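Endoglucanase FnCel5A (Fervidobacterium nodosum, PDB 3RJY) probably hydrolyses internal beta-1,4 linkages of cellulose, as a hyperthermophilic endoglucanase of glycosyl hydrolase family 5. Local coordinates at residues P145-T150 with P179-Y184; F208-Q213 with I224-E229. All blocks are in the same frame, centred on the assembly; numbering follows the deposited sequence.

Interaction 1: residues P145-T150 with P179-Y184; sequences PAQNLT and PNWSNY. With GLC (alpha-D-glucopyranose), chain C.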
loop_
_atom_site.group_PDB
_atom_site.type_symbol
_atom_site.label_atom_id
_atom_site.label_comp_id
_atom_site.label_asym_id
_atom_site.label_seq_id
_atom_site.Cartn_x
_atom_site.Cartn_y
_atom_site.Cartn_z
ATOM N N PRO A 145 5.263 -6.327 6.901
ATOM C CA PRO A 145 5.841 -7.040 8.030
ATOM C C PRO A 145 7.282 -7.409 7.719
ATOM O O PRO A 145 7.608 -7.752 6.569
ATOM C CB PRO A 145 4.966 -8.298 8.130
ATOM C CG PRO A 145 3.678 -7.897 7.501
ATOM C CD PRO A 145 4.051 -7.001 6.389
ATOM N N ALA A 146 8.137 -7.313 8.725
ATOM C CA ALA A 146 9.575 -7.522 8.549
ATOM C C ALA A 146 10.317 -7.653 9.884
ATOM O O ALA A 146 9.739 -7.452 10.969
ATOM C CB ALA A 146 10.173 -6.387 7.735
ATOM N N GLN A 147 11.597 -8.004 9.767
ATOM C CA GLN A 147 12.533 -8.104 10.882
ATOM C C GLN A 147 12.048 -9.057 11.975
ATOM O O GLN A 147 11.820 -10.234 11.700
ATOM C CB GLN A 147 12.886 -6.714 11.406
ATOM C CG GLN A 147 13.636 -5.886 10.376
ATOM C CD GLN A 147 13.705 -4.425 10.747
ATOM O OE1 GLN A 147 12.855 -3.920 11.485
ATOM N NE2 GLN A 147 14.716 -3.726 10.233
ATOM N N ASN A 148 11.899 -8.560 13.197
ATOM C CA ASN A 148 11.393 -9.374 14.300
ATOM C C ASN A 148 9.956 -9.844 14.095
ATOM O O ASN A 148 9.562 -10.868 14.646
ATOM C CB ASN A 148 11.505 -8.619 15.623
ATOM C CG ASN A 148 12.873 -8.742 16.252
ATOM O OD1 ASN A 148 13.878 -8.302 15.690
ATOM N ND2 ASN A 148 12.917 -9.344 17.440
ATOM N N LEU A 149 9.172 -9.094 13.314
ATOM C CA LEU A 149 7.847 -9.566 12.916
ATOM C C LEU A 149 8.011 -10.497 11.707
ATOM O O LEU A 149 7.759 -10.123 10.554
ATOM C CB LEU A 149 6.869 -8.403 12.668
ATOM C CG LEU A 149 5.416 -8.730 12.269
ATOM C CD1 LEU A 149 4.704 -9.594 13.306
ATOM C CD2 LEU A 149 4.612 -7.454 11.993
ATOM N N THR A 150 8.436 -11.719 12.010
ATOM C CA THR A 150 8.803 -12.707 11.010
ATOM C C THR A 150 7.557 -13.220 10.284
ATOM O O THR A 150 6.433 -12.921 10.714
ATOM C CB THR A 150 9.547 -13.908 11.652
ATOM O OG1 THR A 150 8.696 -14.523 12.612
ATOM C CG2 THR A 150 10.861 -13.470 12.343
ATOM N N PRO A 179 4.876 -11.050 4.107
ATOM C CA PRO A 179 5.918 -10.720 5.075
ATOM C C PRO A 179 7.250 -10.406 4.386
ATOM O O PRO A 179 7.314 -10.362 3.165
ATOM C CB PRO A 179 6.018 -11.994 5.911
ATOM C CG PRO A 179 5.707 -13.083 4.927
ATOM C CD PRO A 179 4.613 -12.509 4.071
ATOM N N ASN A 180 8.294 -10.168 5.177
ATOM C CA ASN A 180 9.618 -9.782 4.654
ATOM C C ASN A 180 9.578 -8.579 3.700
ATOM O O ASN A 180 9.935 -8.685 2.523
ATOM C CB ASN A 180 10.316 -10.994 4.018
ATOM C CG ASN A 180 11.519 -11.444 4.807
ATOM O OD1 ASN A 180 11.457 -12.429 5.557
ATOM N ND2 ASN A 180 12.630 -10.707 4.666
ATOM N N TRP A 181 9.117 -7.447 4.230
ATOM C CA TRP A 181 8.917 -6.205 3.470
ATOM C C TRP A 181 7.916 -6.336 2.279
ATOM O O TRP A 181 7.867 -5.469 1.409
ATOM C CB TRP A 181 10.273 -5.606 3.008
ATOM C CG TRP A 181 11.338 -5.477 4.093
ATOM C CD1 TRP A 181 12.460 -6.262 4.250
ATOM C CD2 TRP A 181 11.380 -4.512 5.160
ATOM N NE1 TRP A 181 13.187 -5.838 5.340
ATOM C CE2 TRP A 181 12.548 -4.769 5.916
ATOM C CE3 TRP A 181 10.538 -3.465 5.556
ATOM C CZ2 TRP A 181 12.899 -4.010 7.044
ATOM C CZ3 TRP A 181 10.888 -2.710 6.686
ATOM C CH2 TRP A 181 12.058 -2.990 7.411
ATOM N N SER A 182 7.124 -7.409 2.268
ATOM C CA SER A 182 6.151 -7.713 1.192
ATOM C C SER A 182 6.809 -7.944 -0.184
ATOM O O SER A 182 6.198 -7.699 -1.226
ATOM C CB SER A 182 5.039 -6.658 1.111
ATOM O OG SER A 182 4.394 -6.522 2.367
ATOM N N ASN A 183 8.066 -8.385 -0.153
ATOM C CA ASN A 183 8.828 -8.729 -1.344
ATOM C C ASN A 183 8.151 -9.944 -1.967
ATOM O O ASN A 183 7.718 -10.865 -1.241
ATOM C CB ASN A 183 10.285 -9.045 -0.958
ATOM C CG ASN A 183 11.177 -9.353 -2.164
ATOM O OD1 ASN A 183 11.082 -10.413 -2.767
ATOM N ND2 ASN A 183 12.070 -8.426 -2.490
ATOM N N TYR A 184 8.039 -9.934 -3.291
ATOM C CA TYR A 184 7.327 -10.999 -4.034
ATOM C C TYR A 184 7.757 -12.424 -3.655
ATOM O O TYR A 184 6.921 -13.322 -3.624
ATOM C CB TYR A 184 7.473 -10.815 -5.559
ATOM C CG TYR A 184 8.815 -11.291 -6.053
ATOM C CD1 TYR A 184 8.971 -12.574 -6.588
ATOM C CD2 TYR A 184 9.948 -10.482 -5.910
ATOM C CE1 TYR A 184 10.214 -13.022 -7.001
ATOM C CE2 TYR A 184 11.180 -10.909 -6.326
ATOM C CZ TYR A 184 11.313 -12.181 -6.857
ATOM O OH TYR A 184 12.564 -12.596 -7.258
HETATM C C1 GLC C . 12.504 -2.552 1.810
HETATM C C2 GLC C . 11.604 -3.538 1.040
HETATM C C3 GLC C . 10.778 -2.861 -0.043
HETATM C C4 GLC C . 10.019 -1.634 0.459
HETATM C C5 GLC C . 10.865 -0.779 1.395
HETATM C C6 GLC C . 10.180 -0.454 2.745
HETATM O O1 GLC C . 13.887 -2.927 1.746
HETATM O O2 GLC C . 12.365 -4.582 0.485
HETATM O O3 GLC C . 9.835 -3.794 -0.494
HETATM O O4 GLC C . 9.682 -0.814 -0.639
HETATM O O5 GLC C . 12.244 -1.198 1.424
HETATM O O6 GLC C . 9.131 0.426 2.358
HETATM O O HOH W 1 8.607 -10.878 7.974
#
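W181 lies between protein and sugar. The methyl CB of A146 lies over the middle of one face of its six-membered ring, 3.4 Å from the centroid and almost on the ring normal, a close CH-pi contact. C1 of the bound glucose takes the opposite face, displaced toward the rim. With CG anti to its own carbonyl carbon (chi1 -49°), the indole swings back over A146, although the CB of W181 itself points away from 145-150. At the edge of the ring, the Q147 amide brings NE2 to 3.7 Å from CZ2 of W181, its plane turned 71° from that of the indole; OE1 of Q147 has a weak hydrogen bond to Q110. An alanine in place of W181 would probably leave the A146 methyl without its aromatic partner and the glucose without the indole that flanks it. At the root of the indole, W181 N donates to P145 O (2.8 Å, N-H...O angle 148°), tying the backbone there to the neighbouring loop. One water joins the loops a second time, donating to L149 O and accepting from N180 N, while P145 and P179 pack CB to CB at 4.4 Å. Glucose O3 donates to W181 O at 3.2 Å, so this residue meets the sugar through backbone and ring alike. Such an aromatic wall beside the sugar, carried on loops that follow adjacent barrel strands, is characteristic of the substrate cleft of a TIM-barrel glycosidase.

Interaction 2: residues F208-Q213 with I224-E229; sequences FNFTHQ and IGVKWE. With GLC (alpha-D-glucopyranose), chain D.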
loop_
_atom_site.group_PDB
_atom_site.type_symbol
_atom_site.label_atom_id
_atom_site.label_comp_id
_atom_site.label_asym_id
_atom_site.label_seq_id
_atom_site.Cartn_x
_atom_site.Cartn_y
_atom_site.Cartn_z
ATOM N N PHE A 208 15.958 -3.209 -7.030
ATOM C CA PHE A 208 16.085 -2.178 -5.989
ATOM C C PHE A 208 17.152 -1.114 -6.282
ATOM O O PHE A 208 16.952 0.060 -5.997
ATOM C CB PHE A 208 16.333 -2.815 -4.616
ATOM C CG PHE A 208 16.084 -1.877 -3.467
ATOM C CD1 PHE A 208 14.787 -1.648 -3.008
ATOM C CD2 PHE A 208 17.143 -1.222 -2.845
ATOM C CE1 PHE A 208 14.552 -0.789 -1.936
ATOM C CE2 PHE A 208 16.917 -0.351 -1.778
ATOM C CZ PHE A 208 15.621 -0.131 -1.322
ATOM N N ASN A 209 18.277 -1.535 -6.847
ATOM C CA ASN A 209 19.335 -0.596 -7.249
ATOM C C ASN A 209 18.961 0.298 -8.446
ATOM O O ASN A 209 19.691 1.232 -8.771
ATOM C CB ASN A 209 20.665 -1.329 -7.488
ATOM C CG ASN A 209 20.727 -2.045 -8.833
ATOM O OD1 ASN A 209 19.721 -2.523 -9.354
ATOM N ND2 ASN A 209 21.923 -2.127 -9.393
ATOM N N PHE A 210 17.845 -0.011 -9.111
ATOM C CA PHE A 210 17.261 0.905 -10.097
ATOM C C PHE A 210 16.239 1.828 -9.439
ATOM O O PHE A 210 16.387 3.050 -9.477
ATOM C CB PHE A 210 16.619 0.176 -11.292
ATOM C CG PHE A 210 15.780 1.082 -12.154
ATOM C CD1 PHE A 210 16.377 2.062 -12.940
ATOM C CD2 PHE A 210 14.385 0.975 -12.158
ATOM C CE1 PHE A 210 15.610 2.915 -13.705
ATOM C CE2 PHE A 210 13.605 1.828 -12.925
ATOM C CZ PHE A 210 14.212 2.803 -13.696
ATOM N N THR A 211 15.205 1.250 -8.831
ATOM C CA THR A 211 14.099 2.047 -8.283
ATOM C C THR A 211 14.516 2.982 -7.150
ATOM O O THR A 211 13.908 4.034 -6.956
ATOM C CB THR A 211 12.908 1.185 -7.797
ATOM O OG1 THR A 211 13.346 0.296 -6.765
ATOM C CG2 THR A 211 12.284 0.383 -8.950
ATOM N N HIS A 212 15.544 2.602 -6.400
ATOM C CA HIS A 212 15.940 3.392 -5.237
ATOM C C HIS A 212 17.313 4.019 -5.357
ATOM O O HIS A 212 17.921 4.381 -4.345
ATOM C CB HIS A 212 15.818 2.567 -3.950
ATOM C CG HIS A 212 14.398 2.324 -3.546
ATOM N ND1 HIS A 212 13.801 2.976 -2.483
ATOM C CD2 HIS A 212 13.444 1.532 -4.090
ATOM C CE1 HIS A 212 12.543 2.585 -2.385
ATOM N NE2 HIS A 212 12.301 1.709 -3.346
ATOM N N GLN A 213 17.790 4.158 -6.593
ATOM C CA GLN A 213 19.063 4.837 -6.859
ATOM C C GLN A 213 18.990 6.307 -6.463
ATOM O O GLN A 213 18.051 7.024 -6.840
ATOM C CB GLN A 213 19.492 4.672 -8.320
ATOM C CG GLN A 213 18.607 5.361 -9.369
ATOM C CD GLN A 213 19.049 5.011 -10.785
ATOM O OE1 GLN A 213 20.078 5.491 -11.254
ATOM N NE2 GLN A 213 18.278 4.160 -11.460
ATOM N N ILE A 224 23.538 6.540 -8.669
ATOM C CA ILE A 224 22.643 6.830 -9.797
ATOM C C ILE A 224 23.278 6.452 -11.151
ATOM O O ILE A 224 24.426 6.003 -11.208
ATOM C CB ILE A 224 22.197 8.318 -9.826
ATOM C CG1 ILE A 224 23.382 9.247 -10.159
ATOM C CG2 ILE A 224 21.499 8.687 -8.514
ATOM C CD1 ILE A 224 23.034 10.739 -10.288
ATOM N N GLY A 225 22.527 6.639 -12.232
ATOM C CA GLY A 225 22.997 6.268 -13.557
ATOM C C GLY A 225 22.609 4.848 -13.917
ATOM O O GLY A 225 22.969 4.351 -14.988
ATOM N N VAL A 226 21.886 4.181 -13.016
ATOM C CA VAL A 226 21.357 2.848 -13.307
ATOM C C VAL A 226 20.167 2.948 -14.267
ATOM O O VAL A 226 19.198 3.677 -14.009
ATOM C CB VAL A 226 20.977 2.068 -12.026
ATOM C CG1 VAL A 226 20.576 0.639 -12.383
ATOM C CG2 VAL A 226 22.134 2.055 -11.035
ATOM N N LYS A 227 20.268 2.237 -15.383
ATOM C CA LYS A 227 19.233 2.239 -16.408
ATOM C C LYS A 227 18.319 1.035 -16.282
ATOM O O LYS A 227 18.712 -0.010 -15.786
ATOM C CB LYS A 227 19.836 2.252 -17.833
ATOM C CG LYS A 227 20.577 3.511 -18.212
ATOM C CD LYS A 227 20.111 4.030 -19.579
ATOM C CE LYS A 227 20.862 3.417 -20.746
ATOM N NZ LYS A 227 22.194 4.073 -20.891
ATOM N N TRP A 228 17.085 1.209 -16.731
ATOM C CA TRP A 228 16.208 0.090 -17.007
ATOM C C TRP A 228 15.723 0.283 -18.431
ATOM O O TRP A 228 15.125 1.313 -18.768
ATOM C CB TRP A 228 15.060 0.009 -16.005
ATOM C CG TRP A 228 14.430 -1.345 -16.000
ATOM C CD1 TRP A 228 14.751 -2.402 -15.199
ATOM C CD2 TRP A 228 13.356 -1.783 -16.845
ATOM N NE1 TRP A 228 13.938 -3.484 -15.496
ATOM C CE2 TRP A 228 13.076 -3.127 -16.504
ATOM C CE3 TRP A 228 12.604 -1.168 -17.864
ATOM C CZ2 TRP A 228 12.082 -3.869 -17.149
ATOM C CZ3 TRP A 228 11.613 -1.908 -18.503
ATOM C CH2 TRP A 228 11.365 -3.241 -18.148
ATOM N N GLU A 229 16.005 -0.711 -19.269
ATOM C CA GLU A 229 15.980 -0.508 -20.719
ATOM C C GLU A 229 14.872 -1.248 -21.463
ATOM O O GLU A 229 14.689 -1.027 -22.655
ATOM C CB GLU A 229 17.355 -0.836 -21.319
ATOM C CG GLU A 229 18.444 0.141 -20.903
ATOM C CD GLU A 229 19.823 -0.285 -21.378
ATOM O OE1 GLU A 229 20.388 0.408 -22.242
ATOM O OE2 GLU A 229 20.343 -1.320 -20.899
HETATM C C1 GLC D . 7.764 4.224 1.705
HETATM C C2 GLC D . 7.670 3.378 0.421
HETATM C C3 GLC D . 9.028 2.898 -0.071
HETATM C C4 GLC D . 10.061 4.019 -0.173
HETATM C C5 GLC D . 9.992 4.973 1.014
HETATM C C6 GLC D . 9.878 6.465 0.618
HETATM O O1 GLC D . 6.976 3.671 2.769
HETATM O O2 GLC D . 6.809 2.283 0.603
HETATM O O3 GLC D . 8.844 2.366 -1.354
HETATM O O4 GLC D . 11.357 3.460 -0.164
HETATM O O5 GLC D . 9.127 4.486 2.059
HETATM O O6 GLC D . 9.231 6.861 -0.590
#
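In this TIM barrel, the long loop between strands 198-204 and 256-261 folds back on itself: the short helix 208-211 and Q213 just after it meet segment 224-229, which leads toward helix 232-251. Q213 makes the polar half of the contact. Its side-chain amide lies along the backbone of V226 and pairs with both of that residue's peptide groups, OE1 accepting from V226 N at 2.8 Å and NE2 donating to V226 O at 2.8 Å. The second bond is nearly straight (168°), with V226 O in the plane of the Q213 amide, whereas the first is more bent (135°). NE2 also donates to F210 O at 3.0 Å, along a lone pair in the carbonyl plane, which ties the amide back to the helix that precedes it. The side chain reaches the backbone of V226 because CG stands between the backbone N and the carbonyl carbon (chi1 67°) and the chain then runs out extended.

Beside this, V226 lays its methyls against the helix, CG2 coming to 3.4 Å from N209 O. F210 supplies the apolar half: W228 CB stands over the centre of its ring, 3.6 Å from the centroid, while V226 O meets the ring edge in plane. The indole of W228 then turns away to W275 of helix 269-285, against which it packs edge-to-face.

With both ends of the Q213 amide engaged, its rotation is fixed by three bonds, and a buried polar group is satisfied by the peptide groups of F210 and V226.

Both contacts belong to the loops that follow strands of one barrel, yet they serve different places in it. Interaction 1 joins the loops after strands 137-140 and 174-177 and borders bound sugar directly; interaction 2 closes up a single excursion after strand 198-204, farther from the centre of the chain, and its segment 208-213 also carries H212, a residue of the glucose pocket, which takes no part in the contact. Each mixes buried with exposed residues. In interaction 1 a main-chain bond and a water tie the loops while an aromatic ring faces ligand; in interaction 2 a side-chain amide grips the backbone, and the aromatic packing turns toward helix 269-285. Their nearest atoms are about 7 Å apart, without touching.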